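Local coordinates for protein transcriptional regulator (Corynebacterium diphtheriae, PDB 3LMM) that is of unknown function but probably regulates transcription, joining a Schlafen AlbA_2 domain to a RecG-like region and helix-turn-helix-type regions, at residues Cys74-Pro79 with Ala135-Pro140; Thr111-Ala116 with Glu139-Thr144. All blocks are in the same frame, centred on the assembly; numbering follows the deposited sequence.

Interaction 1: Cys74-Pro79 with Ala135-Pro140; sequences CMANTP and AAAAEP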
loop_
_atom_site.group_PDB
_atom_site.type_symbol
_atom_site.label_atom_id
_atom_site.label_comp_id
_atom_site.label_asym_id
_atom_site.label_seq_id
_atom_site.Cartn_x
_atom_site.Cartn_y
_atom_site.Cartn_z
ATOM N N CYS A 74 0.868 -8.710 14.323
ATOM C CA CYS A 74 1.800 -9.062 15.405
ATOM C C CYS A 74 2.633 -10.215 14.952
ATOM O O CYS A 74 3.857 -10.198 15.036
ATOM C CB CYS A 74 1.101 -9.544 16.671
ATOM S SG CYS A 74 0.910 -8.258 17.916
HETATM N N MSE A 75 1.931 -11.236 14.485
HETATM C CA MSE A 75 2.559 -12.454 14.052
HETATM C C MSE A 75 3.563 -12.201 12.959
HETATM O O MSE A 75 4.764 -12.372 13.164
HETATM C CB MSE A 75 1.503 -13.430 13.565
HETATM C CG MSE A 75 1.974 -14.849 13.609
HETATM SE SE MSE A 75 2.235 -15.465 15.409
HETATM C CE MSE A 75 4.107 -15.100 15.623
ATOM N N ALA A 76 3.066 -11.785 11.800
ATOM C CA ALA A 76 3.928 -11.512 10.662
ATOM C C ALA A 76 5.146 -10.683 11.053
ATOM O O ALA A 76 6.197 -10.802 10.433
ATOM C CB ALA A 76 3.132 -10.807 9.564
ATOM N N ASN A 77 5.006 -9.856 12.084
ATOM C CA ASN A 77 6.117 -9.025 12.530
ATOM C C ASN A 77 7.112 -9.763 13.381
ATOM O O ASN A 77 8.251 -9.348 13.480
ATOM C CB ASN A 77 5.635 -7.831 13.344
ATOM C CG ASN A 77 5.010 -6.772 12.496
ATOM O OD1 ASN A 77 5.487 -6.482 11.401
ATOM N ND2 ASN A 77 3.943 -6.160 13.000
ATOM N N THR A 78 6.697 -10.829 14.042
ATOM C CA THR A 78 7.659 -11.544 14.864
ATOM C C THR A 78 8.364 -12.539 13.952
ATOM O O THR A 78 7.728 -13.176 13.111
ATOM C CB THR A 78 6.994 -12.320 15.996
ATOM O OG1 THR A 78 7.051 -13.711 15.685
ATOM C CG2 THR A 78 5.552 -11.938 16.141
ATOM N N PRO A 79 9.685 -12.698 14.104
ATOM C CA PRO A 79 10.343 -13.659 13.213
ATOM C C PRO A 79 9.786 -15.082 13.341
ATOM O O PRO A 79 9.416 -15.528 14.428
ATOM C CB PRO A 79 11.814 -13.549 13.616
ATOM C CG PRO A 79 11.728 -13.251 15.080
ATOM C CD PRO A 79 10.612 -12.223 15.151
ATOM N N ALA A 135 2.994 -15.884 7.653
ATOM C CA ALA A 135 4.441 -15.994 7.467
ATOM C C ALA A 135 5.152 -14.722 7.898
ATOM O O ALA A 135 4.546 -13.650 7.930
ATOM C CB ALA A 135 4.749 -16.286 6.008
ATOM N N ALA A 136 6.434 -14.845 8.229
ATOM C CA ALA A 136 7.231 -13.701 8.654
ATOM C C ALA A 136 7.299 -12.681 7.521
ATOM O O ALA A 136 7.588 -13.029 6.373
ATOM C CB ALA A 136 8.624 -14.155 9.026
ATOM N N ALA A 137 7.027 -11.423 7.853
ATOM C CA ALA A 137 7.035 -10.345 6.873
ATOM C C ALA A 137 8.448 -9.962 6.498
ATOM O O ALA A 137 9.346 -10.024 7.327
ATOM C CB ALA A 137 6.313 -9.133 7.435
ATOM N N ALA A 138 8.657 -9.556 5.253
ATOM C CA ALA A 138 10.001 -9.172 4.845
ATOM C C ALA A 138 10.322 -7.760 5.339
ATOM O O ALA A 138 11.460 -7.296 5.233
ATOM C CB ALA A 138 10.141 -9.266 3.328
ATOM N N GLU A 139 9.308 -7.086 5.884
ATOM C CA GLU A 139 9.449 -5.725 6.427
ATOM C C GLU A 139 8.341 -5.518 7.446
ATOM O O GLU A 139 7.315 -6.192 7.390
ATOM C CB GLU A 139 9.322 -4.680 5.322
ATOM C CG GLU A 139 8.038 -4.764 4.551
ATOM C CD GLU A 139 7.997 -3.812 3.379
ATOM O OE1 GLU A 139 7.859 -2.592 3.606
ATOM O OE2 GLU A 139 8.108 -4.287 2.228
ATOM N N PRO A 140 8.532 -4.590 8.391
ATOM C CA PRO A 140 7.496 -4.353 9.399
ATOM C C PRO A 140 6.103 -4.106 8.838
ATOM O O PRO A 140 5.922 -3.389 7.854
ATOM C CB PRO A 140 8.036 -3.164 10.195
ATOM C CG PRO A 140 8.996 -2.508 9.252
ATOM C CD PRO A 140 9.665 -3.675 8.572
HETATM O O HOH W 1 9.119 -10.756 9.865
#
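The carbonyl group of A76 has the methyl of A137 over one face, where A137 CB stands 3.4 Å from A76 O. The backbone amide of A137 approaches the same oxygen from that side, but much closer to the carbonyl plane, tilted from it by 20°. Across the plane, water 1 lies close to it, and A136 CA about as far out as the amide. The second flat group, the amide of N77, meets the loop with its OD1, which comes to 3.5 Å from P140 CA. Although the CB of N77 is directed away from 135-140, chi1 (-74°) sets CG beside the backbone N, and the amide beyond it reaches back to the loop.

The bond from A137 N to A76 O is 2.8 Å long and nearly straight, with an angle at the hydrogen of 172°. It gives a loop partner to a carbonyl in the last turn of helix 62-77, close to where T78 leaves helical geometry. Water 1 donates to both A76 O and A137 O, the latter at 2.7 Å, so the helix carbonyl accepts two hydrogen bonds. The loop continues from strand 128-134 of the mixed four-stranded sheet in the AlbA_2-type domain, and the contact thus ties the outgoing end of that strand to the C-terminal end of the helix. A135 O also touches A76 CA at 3.5 Å in a CA-H...O contact, and the methyls of A76 and A137 are 4.2 Å apart, CB to CB. Beyond the two segments, N77 OD1 accepts from I141 N while ND2 donates to R149 O, which fixes both ends of the amide. W164 NE1 donates to N77 O, and one turn back C74 forms a disulfide with C156.

Interaction 2: Thr111-Ala116 with Glu139-Thr144; sequences TRIDVA and EPIEDT
I141 has CG1 beside its backbone N (chi1 -53°), leaving CG2 anti to that nitrogen and directed at I113, whose own CG1 is anti to its backbone N (chi1 -163°). The two isoleucine side chains cross at about a right angle. The single methyl I141 CG2 carries most of the meeting: it is 3.5 Å from I113 CG1 and 3.9 Å from I113 CD1, and it also touches the backbone oxygen, I113 O. V115 adds a third apolar group from further along the chain, its CG1 lying 3.9 Å from the same I141 CG2.

D114 separates I113 from V115, the two residues that meet I141. It has a positive phi of 83° and is the first residue to depart from helical geometry, so the chain turns out of helix 102-113 and V115 follows on the far side of the bend. In the AlbA_2-type domain this helix precedes edge strand 118-123, while 139-144 belongs to the loop following the neighbouring strand 128-134; where they touch, the two segments run in nearly opposite directions. Helix 62-77 packs beside them, with A73 against I113.

At the other end of the contact R112 and T144 lie side by side, pointing the same way. The aliphatic part of the arginine does the touching, R112 CG being 4.0 Å from T144 CG2. Its guanidinium is engaged instead by D66, in a salt bridge through NE, and by G108 O, through NH2. Salt bridges from E142 to R364 and from D114 to R352 link both segments to the RecG-like part.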
loop_
_atom_site.group_PDB
_atom_site.type_symbol
_atom_site.label_atom_id
_atom_site.label_comp_id
_atom_site.label_asym_id
_atom_site.label_seq_id
_atom_site.Cartn_x
_atom_site.Cartn_y
_atom_site.Cartn_z
ATOM N N THR A 111 -6.852 -5.817 3.053
ATOM C CA THR A 111 -7.138 -4.420 2.778
ATOM C C THR A 111 -6.653 -3.493 3.861
ATOM O O THR A 111 -6.288 -2.362 3.575
ATOM C CB THR A 111 -8.642 -4.139 2.604
ATOM O OG1 THR A 111 -9.132 -4.802 1.438
ATOM C CG2 THR A 111 -8.894 -2.642 2.460
ATOM N N ARG A 112 -6.645 -3.948 5.105
ATOM C CA ARG A 112 -6.203 -3.051 6.154
ATOM C C ARG A 112 -4.805 -3.291 6.693
ATOM O O ARG A 112 -4.232 -2.429 7.344
ATOM C CB ARG A 112 -7.239 -3.018 7.309
ATOM C CG ARG A 112 -7.534 -4.346 8.022
ATOM C CD ARG A 112 -8.901 -4.948 7.627
ATOM N NE ARG A 112 -10.065 -4.439 8.374
ATOM C CZ ARG A 112 -11.340 -4.684 8.040
ATOM N NH1 ARG A 112 -12.334 -4.187 8.766
ATOM N NH2 ARG A 112 -11.635 -5.417 6.965
ATOM N N ILE A 113 -4.224 -4.437 6.392
ATOM C CA ILE A 113 -2.908 -4.726 6.936
ATOM C C ILE A 113 -1.836 -4.882 5.842
ATOM O O ILE A 113 -0.634 -4.783 6.111
ATOM C CB ILE A 113 -3.022 -5.991 7.792
ATOM C CG1 ILE A 113 -1.837 -6.124 8.722
ATOM C CG2 ILE A 113 -3.139 -7.217 6.899
ATOM C CD1 ILE A 113 -1.761 -7.511 9.371
ATOM N N ASP A 114 -2.290 -5.106 4.610
ATOM C CA ASP A 114 -1.423 -5.260 3.443
ATOM C C ASP A 114 -0.861 -6.668 3.270
ATOM O O ASP A 114 0.118 -6.875 2.544
ATOM C CB ASP A 114 -0.264 -4.270 3.489
ATOM C CG ASP A 114 -0.290 -3.310 2.325
ATOM O OD1 ASP A 114 0.692 -2.553 2.133
ATOM O OD2 ASP A 114 -1.313 -3.304 1.602
ATOM N N VAL A 115 -1.479 -7.643 3.927
ATOM C CA VAL A 115 -1.035 -9.023 3.823
ATOM C C VAL A 115 -2.231 -9.956 3.788
ATOM O O VAL A 115 -3.223 -9.740 4.481
ATOM C CB VAL A 115 -0.110 -9.399 4.999
ATOM C CG1 VAL A 115 -0.110 -8.303 6.030
ATOM C CG2 VAL A 115 -0.543 -10.726 5.620
ATOM N N ALA A 116 -2.127 -10.997 2.972
ATOM C CA ALA A 116 -3.198 -11.968 2.830
ATOM C C ALA A 116 -2.752 -13.334 3.352
ATOM O O ALA A 116 -2.283 -14.176 2.585
ATOM C CB ALA A 116 -3.598 -12.072 1.371
ATOM N N GLU A 139 9.308 -7.086 5.884
ATOM C CA GLU A 139 9.449 -5.725 6.427
ATOM C C GLU A 139 8.341 -5.518 7.446
ATOM O O GLU A 139 7.315 -6.192 7.390
ATOM C CB GLU A 139 9.322 -4.680 5.322
ATOM C CG GLU A 139 8.038 -4.764 4.551
ATOM C CD GLU A 139 7.997 -3.812 3.379
ATOM O OE1 GLU A 139 7.859 -2.592 3.606
ATOM O OE2 GLU A 139 8.108 -4.287 2.228
ATOM N N PRO A 140 8.532 -4.590 8.391
ATOM C CA PRO A 140 7.496 -4.353 9.399
ATOM C C PRO A 140 6.103 -4.106 8.838
ATOM O O PRO A 140 5.922 -3.389 7.854
ATOM C CB PRO A 140 8.036 -3.164 10.195
ATOM C CG PRO A 140 8.996 -2.508 9.252
ATOM C CD PRO A 140 9.665 -3.675 8.572
ATOM N N ILE A 141 5.119 -4.726 9.478
ATOM C CA ILE A 141 3.724 -4.599 9.073
ATOM C C ILE A 141 2.993 -3.806 10.147
ATOM O O ILE A 141 2.776 -4.311 11.248
ATOM C CB ILE A 141 3.049 -5.993 8.939
ATOM C CG1 ILE A 141 3.876 -6.906 8.015
ATOM C CG2 ILE A 141 1.650 -5.831 8.403
ATOM C CD1 ILE A 141 4.272 -6.258 6.674
ATOM N N GLU A 142 2.627 -2.565 9.835
ATOM C CA GLU A 142 1.911 -1.724 10.791
ATOM C C GLU A 142 0.444 -2.125 10.836
ATOM O O GLU A 142 -0.135 -2.460 9.805
ATOM C CB GLU A 142 2.054 -0.256 10.399
ATOM C CG GLU A 142 3.366 0.342 10.874
ATOM C CD GLU A 142 3.891 1.446 9.969
ATOM O OE1 GLU A 142 4.875 2.116 10.371
ATOM O OE2 GLU A 142 3.328 1.635 8.864
ATOM N N ASP A 143 -0.160 -2.101 12.021
ATOM C CA ASP A 143 -1.556 -2.503 12.133
ATOM C C ASP A 143 -2.543 -1.380 11.832
ATOM O O ASP A 143 -2.157 -0.290 11.427
ATOM C CB ASP A 143 -1.841 -3.088 13.516
ATOM C CG ASP A 143 -1.628 -2.091 14.631
ATOM O OD1 ASP A 143 -1.644 -0.874 14.366
ATOM O OD2 ASP A 143 -1.455 -2.529 15.787
ATOM N N THR A 144 -3.826 -1.654 12.038
ATOM C CA THR A 144 -4.876 -0.682 11.759
ATOM C C THR A 144 -4.709 0.659 12.451
ATOM O O THR A 144 -5.239 1.665 11.987
ATOM C CB THR A 144 -6.239 -1.238 12.136
ATOM O OG1 THR A 144 -6.269 -1.488 13.544
ATOM C CG2 THR A 144 -6.509 -2.532 11.380
#

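In the fold
Interactions 1 and 2 have centres 10 Å apart and end on the same loop, which runs between strands 128-134 and 149-151 and whose E139 and P140 belong to both segments, though neither touches 111-116. Along the chain the first partners come earlier: 74-79 at the end of helix 62-77, then 111-116 at the end of helix 102-113. The loop therefore meets one helix end and then the other within ten residues, and A76 CB and I141 CG1 pack together where the two contacts adjoin. All four segments lie in the Schlafen AlbA_2 region. From the same loop, E139 and P140 also touch helix 357-365, consistent with this surface joining the AlbA_2-type domain to the RecG-like part.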